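Local coordinates for mitochondrial antiviral signaling protein (MAVS) (Equus caballus, PDB 4O9L) that probably relays antiviral innate immune signals at mitochondria by assembling, through its caspase recruitment domain, into prion-like filaments, at residues A[21-34]-A[75-87]. The protein carries 1 engineered substitution. Sequence-based numbering, arbitrary orientation.
Sequences NFSRIHVLRILPYL and LIGALRACELSGL. Engineered in segment 21-34: R29 (natural residue Glu).
Y33 lays one ring face against A81, whose CB stands 3.8 Å from the ring centroid, a CH-pi contact offset toward the CD1–CE1 side. C82 SG approaches the other long side of the same ring obliquely, 3.5 Å from Y33 CD2, and also touches I30 CA. At the root of the Y33 side chain, A78 CB fits between Y33 CB and L34 CD2, each 3.6 Å away, and meets I30 CG1 as well. With CG1 anti to its backbone N (chi1 -160°), I30 carries CD1 inward to L79 CD2, which I25 CD1 reaches from the loop, the I25 and L79 side chains crossing at about a right angle. L84 CD1 packs on I25 CG1, and L87 CD1 lies 3.9 Å from F22 CD1; the F22 ring continues onto helices 6-17 and 85-96. On the exposed side the engineered R29, natively Glu, runs extended past C82 SG. In a salt bridge, R29 NH1 donates to E83 OE2 (2.8 Å, 152°), meeting the anti side of a carboxylate turned 74° from the guanidinium; NH2 adds a weak bond, and a water accepts from R29 NH2 and bonds weakly to E83 OE2. E83, with positive phi, sits at C-prime of the Schellman motif closing helix 71-81, where L84 N bonds back to L79 O. The contact thus joins helix 27-30 and its flanking loops to the turn between helices 71-81 and 85-96, packing characteristic of the all-helical death-fold bundle of a caspase recruitment domain.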
ATOM      1  N   ASN A  21      10.787  -6.090  -2.852  1.00  8.70           N
ATOM      2  CA  ASN A  21      10.407  -5.564  -4.162  1.00  8.08           C
ATOM      3  C   ASN A  21       9.755  -4.194  -4.067  1.00 10.01           C
ATOM      4  O   ASN A  21       9.735  -3.438  -5.049  1.00 10.46           O
ATOM      5  CB  ASN A  21       9.436  -6.514  -4.870  1.00 12.75           C
ATOM      6  CG  ASN A  21      10.085  -7.818  -5.290  1.00 22.74           C
ATOM      7  OD1 ASN A  21      11.233  -8.102  -4.934  1.00 24.08           O
ATOM      8  ND2 ASN A  21       9.344  -8.629  -6.053  1.00 23.11           N
ATOM      9  N   PHE A  22       9.214  -3.884  -2.886  1.00  8.97           N
ATOM     10  CA  PHE A  22       8.411  -2.680  -2.690  1.00  8.98           C
ATOM     11  C   PHE A  22       9.167  -1.588  -1.933  1.00 12.77           C
ATOM     12  O   PHE A  22       8.608  -0.543  -1.599  1.00  7.75           O
ATOM     13  CB  PHE A  22       7.083  -3.051  -1.999  1.00  7.27           C
ATOM     14  CG  PHE A  22       6.177  -3.888  -2.873  1.00  4.22           C
ATOM     15  CD1 PHE A  22       5.298  -3.281  -3.762  1.00  5.09           C
ATOM     16  CD2 PHE A  22       6.251  -5.272  -2.855  1.00  6.84           C
ATOM     17  CE1 PHE A  22       4.488  -4.045  -4.605  1.00 10.48           C
ATOM     18  CE2 PHE A  22       5.447  -6.044  -3.688  1.00 10.81           C
ATOM     19  CZ  PHE A  22       4.559  -5.428  -4.563  1.00 12.91           C
ATOM     20  N   SER A  23      10.455  -1.814  -1.690  1.00  9.40           N
ATOM     21  CA  SER A  23      11.220  -0.932  -0.806  1.00  9.72           C
ATOM     22  C   SER A  23      11.462   0.478  -1.352  1.00  8.21           C
ATOM     23  O   SER A  23      11.814   1.388  -0.600  1.00 11.71           O
ATOM     24  CB  SER A  23      12.552  -1.578  -0.420  1.00 10.63           C
ATOM     25  OG  SER A  23      13.440  -1.587  -1.522  1.00 13.32           O
ATOM     26  N   ARG A  24      11.277   0.669  -2.652  1.00  5.01           N
ATOM     27  CA  ARG A  24      11.524   1.979  -3.249  1.00  5.02           C
ATOM     28  C   ARG A  24      10.293   2.886  -3.282  1.00  5.57           C
ATOM     29  O   ARG A  24      10.354   4.005  -3.791  1.00 10.76           O
ATOM     30  CB  ARG A  24      12.168   1.848  -4.636  1.00 11.39           C
ATOM     31  CG  ARG A  24      13.689   1.673  -4.570  1.00 21.80           C
ATOM     32  CD  ARG A  24      14.262   1.116  -5.875  1.00 24.80           C
ATOM     33  NE  ARG A  24      13.700  -0.196  -6.192  1.00 27.25           N
ATOM     34  CZ  ARG A  24      14.137  -1.344  -5.682  1.00 26.01           C
ATOM     35  NH1 ARG A  24      13.556  -2.488  -6.021  1.00 26.55           N
ATOM     36  NH2 ARG A  24      15.150  -1.348  -4.828  1.00 23.81           N
ATOM     37  N   ILE A  25       9.180   2.412  -2.728  1.00  4.17           N
ATOM     38  CA  ILE A  25       8.052   3.299  -2.471  1.00  4.01           C
ATOM     39  C   ILE A  25       8.564   4.339  -1.479  1.00  9.23           C
ATOM     40  O   ILE A  25       9.278   3.993  -0.532  1.00  9.04           O
ATOM     41  CB  ILE A  25       6.867   2.523  -1.850  1.00  3.51           C
ATOM     42  CG1 ILE A  25       6.338   1.491  -2.852  1.00  5.89           C
ATOM     43  CG2 ILE A  25       5.746   3.472  -1.387  1.00  3.26           C
ATOM     44  CD1 ILE A  25       5.221   0.617  -2.299  1.00  4.51           C
ATOM     45  N   HIS A  26       8.253   5.609  -1.713  1.00  3.80           N
ATOM     46  CA  HIS A  26       8.524   6.639  -0.721  1.00  7.97           C
ATOM     47  C   HIS A  26       7.201   6.938  -0.031  1.00  7.04           C
ATOM     48  O   HIS A  26       6.276   7.451  -0.664  1.00  6.60           O
ATOM     49  CB  HIS A  26       9.065   7.907  -1.376  1.00 10.46           C
ATOM     50  CG  HIS A  26       9.398   8.995  -0.400  1.00 18.15           C
ATOM     51  ND1 HIS A  26       9.468  10.325  -0.760  1.00 20.53           N
ATOM     52  CD2 HIS A  26       9.685   8.949   0.925  1.00 22.28           C
ATOM     53  CE1 HIS A  26       9.780  11.050   0.300  1.00 18.24           C
ATOM     54  NE2 HIS A  26       9.914  10.240   1.336  1.00 22.15           N
ATOM     55  N   VAL A  27       7.107   6.613   1.253  1.00  3.49           N
ATOM     56  CA  VAL A  27       5.829   6.704   1.963  1.00  6.72           C
ATOM     57  C   VAL A  27       5.171   8.077   1.851  1.00  4.51           C
ATOM     58  O   VAL A  27       3.976   8.189   1.540  1.00  4.85           O
ATOM     59  CB  VAL A  27       5.976   6.303   3.453  1.00  8.62           C
ATOM     60  CG1 VAL A  27       4.718   6.691   4.258  1.00  3.40           C
ATOM     61  CG2 VAL A  27       6.240   4.816   3.564  1.00  8.40           C
ATOM     62  N   LEU A  28       5.948   9.129   2.073  1.00  3.62           N
ATOM     63  CA  LEU A  28       5.379  10.470   2.103  1.00  3.82           C
ATOM     64  C   LEU A  28       4.788  10.853   0.755  1.00  6.04           C
ATOM     65  O   LEU A  28       3.748  11.500   0.688  1.00  7.29           O
ATOM     66  CB  LEU A  28       6.423  11.493   2.551  1.00  9.60           C
ATOM     67  CG  LEU A  28       6.758  11.522   4.043  1.00  7.51           C
ATOM     68  CD1 LEU A  28       7.504  12.831   4.361  1.00  9.85           C
ATOM     69  CD2 LEU A  28       5.502  11.384   4.908  1.00  4.07           C
ATOM     70  N   ARG A  29       5.446  10.431  -0.319  1.00  5.60           N
ATOM     71  CA  ARG A  29       4.967  10.720  -1.659  1.00  8.21           C
ATOM     72  C   ARG A  29       3.705   9.945  -2.018  1.00  6.93           C
ATOM     73  O   ARG A  29       2.829  10.477  -2.691  1.00  6.45           O
ATOM     74  CB  ARG A  29       6.056  10.426  -2.695  1.00 11.33           C
ATOM     75  CG  ARG A  29       5.613  10.697  -4.112  1.00 12.12           C
ATOM     76  CD  ARG A  29       6.728  10.466  -5.118  1.00 13.47           C
ATOM     77  NE  ARG A  29       6.281  10.835  -6.455  1.00  9.51           N
ATOM     78  CZ  ARG A  29       6.935  10.536  -7.569  1.00 11.11           C
ATOM     79  NH1 ARG A  29       6.443  10.915  -8.745  1.00 12.27           N
ATOM     80  NH2 ARG A  29       8.074   9.855  -7.499  1.00 11.95           N
ATOM     81  N   ILE A  30       3.598   8.700  -1.568  1.00  3.79           N
ATOM     82  CA  ILE A  30       2.466   7.870  -1.978  1.00  3.37           C
ATOM     83  C   ILE A  30       1.178   8.149  -1.192  1.00  5.67           C
ATOM     84  O   ILE A  30       0.086   8.033  -1.756  1.00  3.40           O
ATOM     85  CB  ILE A  30       2.796   6.352  -1.979  1.00  3.15           C
ATOM     86  CG1 ILE A  30       1.781   5.593  -2.864  1.00  5.71           C
ATOM     87  CG2 ILE A  30       2.821   5.802  -0.546  1.00  3.26           C
ATOM     88  CD1 ILE A  30       2.153   4.125  -3.179  1.00  7.08           C
ATOM     89  N   LEU A  31       1.314   8.537   0.083  1.00  3.43           N
ATOM     90  CA  LEU A  31       0.164   8.740   0.983  1.00  4.81           C
ATOM     91  C   LEU A  31      -1.026   9.549   0.410  1.00  6.12           C
ATOM     92  O   LEU A  31      -2.166   9.089   0.493  1.00  5.73           O
ATOM     93  CB  LEU A  31       0.602   9.336   2.333  1.00  3.71           C
ATOM     94  CG  LEU A  31       1.283   8.426   3.355  1.00  3.67           C
ATOM     95  CD1 LEU A  31       1.715   9.226   4.588  1.00  3.79           C
ATOM     96  CD2 LEU A  31       0.357   7.288   3.772  1.00  6.93           C
ATOM     97  N   PRO A  32      -0.772  10.746  -0.169  1.00  4.12           N
ATOM     98  CA  PRO A  32      -1.922  11.542  -0.611  1.00  6.53           C
ATOM     99  C   PRO A  32      -2.688  10.897  -1.768  1.00  6.60           C
ATOM    100  O   PRO A  32      -3.826  11.301  -2.030  1.00 10.76           O
ATOM    101  CB  PRO A  32      -1.285  12.859  -1.087  1.00  5.53           C
ATOM    102  CG  PRO A  32       0.112  12.855  -0.549  1.00  7.89           C
ATOM    103  CD  PRO A  32       0.503  11.426  -0.472  1.00  4.50           C
ATOM    104  N   TYR A  33      -2.081   9.936  -2.463  1.00  4.07           N
ATOM    105  CA  TYR A  33      -2.756   9.282  -3.585  1.00  8.08           C
ATOM    106  C   TYR A  33      -3.673   8.134  -3.162  1.00  5.60           C
ATOM    107  O   TYR A  33      -4.541   7.714  -3.927  1.00  7.21           O
ATOM    108  CB  TYR A  33      -1.733   8.770  -4.609  1.00  7.32           C
ATOM    109  CG  TYR A  33      -0.999   9.867  -5.337  1.00  7.69           C
ATOM    110  CD1 TYR A  33      -1.626  10.598  -6.344  1.00  7.67           C
ATOM    111  CD2 TYR A  33       0.316  10.180  -5.016  1.00  5.59           C
ATOM    112  CE1 TYR A  33      -0.953  11.616  -7.018  1.00  9.97           C
ATOM    113  CE2 TYR A  33       0.998  11.191  -5.688  1.00  8.14           C
ATOM    114  CZ  TYR A  33       0.354  11.903  -6.681  1.00 12.34           C
ATOM    115  OH  TYR A  33       1.020  12.901  -7.345  1.00 21.24           O
ATOM    116  N   LEU A  34      -3.466   7.620  -1.950  1.00  3.59           N
ATOM    117  CA  LEU A  34      -4.216   6.464  -1.467  1.00  3.44           C
ATOM    118  C   LEU A  34      -5.564   6.911  -0.924  1.00  3.78           C
ATOM    119  O   LEU A  34      -5.717   7.116   0.281  1.00  6.66           O
ATOM    120  CB  LEU A  34      -3.408   5.724  -0.387  1.00  3.25           C
ATOM    121  CG  LEU A  34      -2.088   5.128  -0.902  1.00  3.01           C
ATOM    122  CD1 LEU A  34      -1.123   4.814   0.242  1.00  4.78           C
ATOM    123  CD2 LEU A  34      -2.339   3.867  -1.725  1.00  5.20           C
ATOM    124  N   LEU A  75      -3.996   1.290  -4.104  1.00  3.73           N
ATOM    125  CA  LEU A  75      -2.542   1.127  -4.195  1.00  2.59           C
ATOM    126  C   LEU A  75      -2.033   1.084  -5.632  1.00  2.63           C
ATOM    127  O   LEU A  75      -1.031   1.715  -5.958  1.00  2.73           O
ATOM    128  CB  LEU A  75      -2.102  -0.135  -3.466  1.00  2.57           C
ATOM    129  CG  LEU A  75      -0.626  -0.533  -3.527  1.00  2.64           C
ATOM    130  CD1 LEU A  75       0.253   0.552  -2.903  1.00  2.67           C
ATOM    131  CD2 LEU A  75      -0.454  -1.878  -2.790  1.00  2.74           C
ATOM    132  N   ILE A  76      -2.722   0.334  -6.484  1.00  3.03           N
ATOM    133  CA  ILE A  76      -2.339   0.241  -7.888  1.00  2.74           C
ATOM    134  C   ILE A  76      -2.336   1.629  -8.515  1.00  3.68           C
ATOM    135  O   ILE A  76      -1.351   2.020  -9.156  1.00  3.10           O
ATOM    136  CB  ILE A  76      -3.276  -0.707  -8.672  1.00  2.72           C
ATOM    137  CG1 ILE A  76      -2.986  -2.159  -8.277  1.00  2.69           C
ATOM    138  CG2 ILE A  76      -3.120  -0.516 -10.199  1.00  2.93           C
ATOM    139  CD1 ILE A  76      -4.083  -3.120  -8.631  1.00  2.67           C
ATOM    140  N   GLY A  77      -3.420   2.380  -8.322  1.00  2.95           N
ATOM    141  CA  GLY A  77      -3.491   3.742  -8.847  1.00  3.23           C
ATOM    142  C   GLY A  77      -2.380   4.638  -8.315  1.00  3.32           C
ATOM    143  O   GLY A  77      -1.774   5.434  -9.051  1.00  3.61           O
ATOM    144  N   ALA A  78      -2.105   4.510  -7.023  1.00  3.98           N
ATOM    145  CA  ALA A  78      -1.112   5.347  -6.369  1.00  4.71           C
ATOM    146  C   ALA A  78       0.302   4.997  -6.832  1.00  5.19           C
ATOM    147  O   ALA A  78       1.154   5.887  -6.987  1.00  6.03           O
ATOM    148  CB  ALA A  78      -1.230   5.230  -4.853  1.00  3.05           C
ATOM    149  N   LEU A  79       0.561   3.707  -7.038  1.00  3.13           N
ATOM    150  CA  LEU A  79       1.868   3.289  -7.545  1.00  3.31           C
ATOM    151  C   LEU A  79       2.140   3.898  -8.924  1.00  3.66           C
ATOM    152  O   LEU A  79       3.237   4.393  -9.185  1.00  3.96           O
ATOM    153  CB  LEU A  79       1.991   1.756  -7.562  1.00  3.22           C
ATOM    154  CG  LEU A  79       2.123   1.140  -6.162  1.00  3.04           C
ATOM    155  CD1 LEU A  79       1.850  -0.381  -6.165  1.00  3.02           C
ATOM    156  CD2 LEU A  79       3.503   1.449  -5.578  1.00  3.20           C
ATOM    157  N   ARG A  80       1.141   3.872  -9.799  1.00  3.71           N
ATOM    158  CA  ARG A  80       1.261   4.504 -11.112  1.00  4.14           C
ATOM    159  C   ARG A  80       1.516   5.999 -10.974  1.00  6.48           C
ATOM    160  O   ARG A  80       2.356   6.575 -11.675  1.00  7.17           O
ATOM    161  CB  ARG A  80      -0.014   4.267 -11.937  1.00  4.35           C
ATOM    162  CG  ARG A  80      -0.190   2.819 -12.378  1.00  4.98           C
ATOM    163  CD  ARG A  80      -1.578   2.574 -12.918  1.00  8.81           C
ATOM    164  NE  ARG A  80      -1.761   1.188 -13.350  1.00 10.61           N
ATOM    165  CZ  ARG A  80      -2.949   0.610 -13.492  1.00 14.14           C
ATOM    166  NH1 ARG A  80      -4.056   1.289 -13.209  1.00 11.53           N
ATOM    167  NH2 ARG A  80      -3.030  -0.648 -13.896  1.00 19.04           N
ATOM    168  N   ALA A  81       0.799   6.633 -10.057  1.00  5.99           N
ATOM    169  CA  ALA A  81       0.930   8.080  -9.874  1.00  6.17           C
ATOM    170  C   ALA A  81       2.293   8.492  -9.300  1.00 12.07           C
ATOM    171  O   ALA A  81       2.700   9.655  -9.394  1.00  5.07           O
ATOM    172  CB  ALA A  81      -0.200   8.599  -9.011  1.00  5.21           C
ATOM    173  N   CYS A  82       3.000   7.532  -8.706  1.00  4.36           N
ATOM    174  CA  CYS A  82       4.292   7.792  -8.083  1.00  6.97           C
ATOM    175  C   CYS A  82       5.435   7.131  -8.841  1.00  4.71           C
ATOM    176  O   CYS A  82       6.453   6.802  -8.226  1.00  9.24           O
ATOM    177  CB  CYS A  82       4.312   7.293  -6.625  1.00  5.07           C
ATOM    178  SG  CYS A  82       3.217   8.218  -5.523  1.00 12.51           S
ATOM    179  N   GLU A  83       5.254   6.916 -10.147  1.00  5.00           N
ATOM    180  CA  GLU A  83       6.333   6.438 -11.026  1.00  5.44           C
ATOM    181  C   GLU A  83       6.837   5.051 -10.631  1.00  5.25           C
ATOM    182  O   GLU A  83       8.042   4.785 -10.636  1.00  5.58           O
ATOM    183  CB  GLU A  83       7.495   7.432 -11.036  1.00  5.94           C
ATOM    184  CG  GLU A  83       7.081   8.799 -11.513  1.00  9.20           C
ATOM    185  CD  GLU A  83       8.215   9.797 -11.608  1.00 11.93           C
ATOM    186  OE1 GLU A  83       8.797   9.940 -12.710  1.00  9.99           O
ATOM    187  OE2 GLU A  83       8.519  10.436 -10.578  1.00 11.12           O
ATOM    188  N   LEU A  84       5.894   4.185 -10.281  1.00  5.46           N
ATOM    189  CA  LEU A  84       6.179   2.800  -9.913  1.00  6.18           C
ATOM    190  C   LEU A  84       5.172   1.878 -10.609  1.00  6.56           C
ATOM    191  O   LEU A  84       4.599   0.967  -9.989  1.00  4.91           O
ATOM    192  CB  LEU A  84       6.155   2.635  -8.384  1.00  4.27           C
ATOM    193  CG  LEU A  84       7.338   3.279  -7.634  1.00  4.45           C
ATOM    194  CD1 LEU A  84       7.080   3.347  -6.128  1.00  4.07           C
ATOM    195  CD2 LEU A  84       8.667   2.555  -7.904  1.00  4.90           C
ATOM    196  N   SER A  85       4.961   2.125 -11.904  1.00  4.85           N
ATOM    197  CA  SER A  85       3.939   1.407 -12.665  1.00  4.99           C
ATOM    198  C   SER A  85       4.221  -0.089 -12.782  1.00  8.54           C
ATOM    199  O   SER A  85       3.295  -0.879 -12.950  1.00  8.55           O
ATOM    200  CB  SER A  85       3.752   2.007 -14.065  1.00  8.99           C
ATOM    201  OG  SER A  85       3.137   3.280 -14.000  1.00 11.87           O
ATOM    202  N   GLY A  86       5.494  -0.476 -12.704  1.00  5.20           N
ATOM    203  CA  GLY A  86       5.844  -1.883 -12.709  1.00  5.39           C
ATOM    204  C   GLY A  86       5.330  -2.587 -11.465  1.00  9.32           C
ATOM    205  O   GLY A  86       4.827  -3.717 -11.541  1.00  4.90           O
ATOM    206  N   LEU A  87       5.449  -1.928 -10.314  1.00  8.14           N
ATOM    207  CA  LEU A  87       4.884  -2.480  -9.090  1.00  4.26           C
ATOM    208  C   LEU A  87       3.362  -2.561  -9.217  1.00  5.05           C
ATOM    209  O   LEU A  87       2.758  -3.548  -8.785  1.00  3.75           O
ATOM    210  CB  LEU A  87       5.283  -1.659  -7.865  1.00  4.07           C
ATOM    211  CG  LEU A  87       6.785  -1.567  -7.554  1.00  5.70           C
ATOM    212  CD1 LEU A  87       7.014  -0.821  -6.236  1.00  8.39           C
ATOM    213  CD2 LEU A  87       7.397  -2.951  -7.496  1.00  8.41           C
TER
HETATM  214  O   HOH W   1      10.277   8.829  -9.425  1.00 26.91           O